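Local coordinates for protein putative agmatine deiminase (Streptococcus mutans, PDB 2EWO) that probably hydrolyses agmatine to N-carbamoylputrescine and ammonia, as a member of the Porphyromonas-type peptidyl-arginine deiminase family, at residues L30-N35 and P44-F49. Residues are numbered along the deposited sequence; the frame is centred on the assembly and turned at random.
Sequences LWPWRN and PAQKAF
P32 presses its ring against F49 where the loop leaving strand 24-29 passes the first turns of helix 43-57, part of the beta-alpha-beta crossover that carries the chain from strand 24-29 to the parallel strand 62-66. The main apolar contact is a CH-pi interaction: P32 CD sits over the centre of the F49 ring, 3.5 Å from its centroid and 10° off the ring normal. Proline suits the place because its CD hydrogens, next to the ring nitrogen, are mildly polarised; the two side chains reach toward each other tip to tip, which sets CD over the ring face. A45, one helical turn before F49, adds its small methyl, with CB 4.2 Å from P32 CG; alanine lets the loop come close to the helix. I352 of helix 350-353 also packs on F49.

The second group joins W31 to Q46, whose side chains cross at about a right angle. The W31 side chain sets out away from the helix, yet with CG anti to the backbone N (chi1 -170°) the indole still meets Q46; the side chain also touches L64 and V66 of strand 62-66. Q46 is extended beyond CG, and its methylene CG lies 3.0 Å above the indole plane, toward the rim. Glutamine thus offers an aliphatic stem to the ring and a polar amide beyond it. That amide ends near the indole nitrogen and the P32 carbonyl, and its carbon, Q46 CD, is 3.4 Å from W31 NE1.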
loop_
_atom_site.group_PDB
_atom_site.type_symbol
_atom_site.label_atom_id
_atom_site.label_comp_id
_atom_site.label_asym_id
_atom_site.label_seq_id
_atom_site.Cartn_x
_atom_site.Cartn_y
_atom_site.Cartn_z
ATOM N N LEU A 30 17.438 -7.773 4.217
ATOM C CA LEU A 30 16.130 -7.122 4.241
ATOM C C LEU A 30 15.840 -6.303 5.508
ATOM O O LEU A 30 16.760 -5.879 6.204
ATOM C CB LEU A 30 15.029 -8.170 4.029
ATOM C CG LEU A 30 14.903 -8.737 2.610
ATOM C CD1 LEU A 30 13.995 -9.950 2.626
ATOM C CD2 LEU A 30 14.365 -7.660 1.666
ATOM N N TRP A 31 14.565 -6.077 5.805
ATOM C CA TRP A 31 14.197 -5.285 6.971
ATOM C C TRP A 31 12.909 -5.776 7.608
ATOM O O TRP A 31 11.851 -5.741 6.990
ATOM C CB TRP A 31 14.029 -3.829 6.562
ATOM C CG TRP A 31 13.894 -2.876 7.711
ATOM C CD1 TRP A 31 12.735 -2.350 8.224
ATOM C CD2 TRP A 31 14.966 -2.272 8.439
ATOM N NE1 TRP A 31 13.028 -1.445 9.223
ATOM C CE2 TRP A 31 14.388 -1.381 9.374
ATOM C CE3 TRP A 31 16.363 -2.397 8.391
ATOM C CZ2 TRP A 31 15.160 -0.619 10.249
ATOM C CZ3 TRP A 31 17.129 -1.640 9.257
ATOM C CH2 TRP A 31 16.525 -0.760 10.177
ATOM N N PRO A 32 12.978 -6.218 8.866
ATOM C CA PRO A 32 11.813 -6.722 9.595
ATOM C C PRO A 32 10.756 -5.665 9.843
ATOM O O PRO A 32 11.077 -4.525 10.182
ATOM C CB PRO A 32 12.422 -7.231 10.892
ATOM C CG PRO A 32 13.540 -6.253 11.118
ATOM C CD PRO A 32 14.160 -6.182 9.742
ATOM N N TRP A 33 9.493 -6.048 9.682
ATOM C CA TRP A 33 8.400 -5.104 9.900
ATOM C C TRP A 33 7.088 -5.695 10.430
ATOM O O TRP A 33 6.461 -5.104 11.306
ATOM C CB TRP A 33 8.104 -4.310 8.606
ATOM C CG TRP A 33 7.623 -5.166 7.467
ATOM C CD1 TRP A 33 8.395 -5.906 6.613
ATOM C CD2 TRP A 33 6.260 -5.491 7.157
ATOM N NE1 TRP A 33 7.598 -6.680 5.803
ATOM C CE2 TRP A 33 6.286 -6.448 6.116
ATOM C CE3 TRP A 33 5.020 -5.075 7.665
ATOM C CZ2 TRP A 33 5.120 -6.997 5.573
ATOM C CZ3 TRP A 33 3.856 -5.625 7.122
ATOM C CH2 TRP A 33 3.918 -6.576 6.090
ATOM N N ARG A 34 6.679 -6.858 9.934
ATOM C CA ARG A 34 5.395 -7.411 10.358
ATOM C C ARG A 34 5.225 -7.780 11.833
ATOM O O ARG A 34 6.055 -8.474 12.416
ATOM C CB ARG A 34 5.023 -8.601 9.477
ATOM C CG ARG A 34 5.981 -9.758 9.544
ATOM C CD ARG A 34 5.558 -10.815 8.549
ATOM N NE ARG A 34 4.126 -11.092 8.641
ATOM C CZ ARG A 34 3.397 -11.572 7.641
ATOM N NH1 ARG A 34 3.968 -11.825 6.469
ATOM N NH2 ARG A 34 2.097 -11.785 7.806
ATOM N N ASN A 35 4.127 -7.312 12.423
ATOM C CA ASN A 35 3.815 -7.576 13.830
ATOM C C ASN A 35 3.346 -9.018 14.070
ATOM O O ASN A 35 3.208 -9.457 15.214
ATOM C CB ASN A 35 2.732 -6.604 14.304
ATOM C CG ASN A 35 3.063 -5.174 13.977
ATOM O OD1 ASN A 35 3.967 -4.906 13.182
ATOM N ND2 ASN A 35 2.322 -4.238 14.572
ATOM N N PRO A 44 12.507 -3.532 18.113
ATOM C CA PRO A 44 13.691 -4.181 18.674
ATOM C C PRO A 44 14.455 -4.911 17.597
ATOM O O PRO A 44 15.649 -4.699 17.419
ATOM C CB PRO A 44 13.112 -5.160 19.688
ATOM C CG PRO A 44 11.885 -4.502 20.138
ATOM C CD PRO A 44 11.302 -3.972 18.836
ATOM N N ALA A 45 13.762 -5.778 16.874
ATOM C CA ALA A 45 14.405 -6.557 15.829
ATOM C C ALA A 45 15.096 -5.642 14.835
ATOM O O ALA A 45 16.168 -5.973 14.313
ATOM C CB ALA A 45 13.372 -7.425 15.114
ATOM N N GLN A 46 14.480 -4.494 14.568
ATOM C CA GLN A 46 15.068 -3.543 13.628
ATOM C C GLN A 46 16.440 -3.090 14.108
ATOM O O GLN A 46 17.427 -3.126 13.358
ATOM C CB GLN A 46 14.127 -2.346 13.420
ATOM C CG GLN A 46 13.040 -2.650 12.405
ATOM C CD GLN A 46 11.897 -1.663 12.412
ATOM O OE1 GLN A 46 11.082 -1.656 11.491
ATOM N NE2 GLN A 46 11.818 -0.835 13.449
ATOM N N LYS A 47 16.499 -2.677 15.369
ATOM C CA LYS A 47 17.753 -2.235 15.962
ATOM C C LYS A 47 18.757 -3.382 15.904
ATOM O O LYS A 47 19.948 -3.174 15.693
ATOM C CB LYS A 47 17.533 -1.818 17.414
ATOM C CG LYS A 47 18.735 -1.128 18.005
ATOM C CD LYS A 47 18.620 -0.975 19.500
ATOM C CE LYS A 47 19.923 -0.431 20.054
ATOM N NZ LYS A 47 21.086 -1.279 19.636
ATOM N N ALA A 48 18.261 -4.597 16.096
ATOM C CA ALA A 48 19.104 -5.771 16.054
ATOM C C ALA A 48 19.633 -5.936 14.639
ATOM O O ALA A 48 20.753 -6.403 14.432
ATOM C CB ALA A 48 18.310 -6.998 16.470
ATOM N N PHE A 49 18.819 -5.564 13.657
ATOM C CA PHE A 49 19.243 -5.670 12.264
ATOM C C PHE A 49 20.224 -4.547 11.950
ATOM O O PHE A 49 21.207 -4.745 11.231
ATOM C CB PHE A 49 18.041 -5.585 11.330
ATOM C CG PHE A 49 17.506 -6.922 10.902
ATOM C CD1 PHE A 49 16.947 -7.798 11.825
ATOM C CD2 PHE A 49 17.531 -7.291 9.559
ATOM C CE1 PHE A 49 16.415 -9.021 11.410
ATOM C CE2 PHE A 49 17.003 -8.509 9.132
ATOM C CZ PHE A 49 16.444 -9.374 10.057
#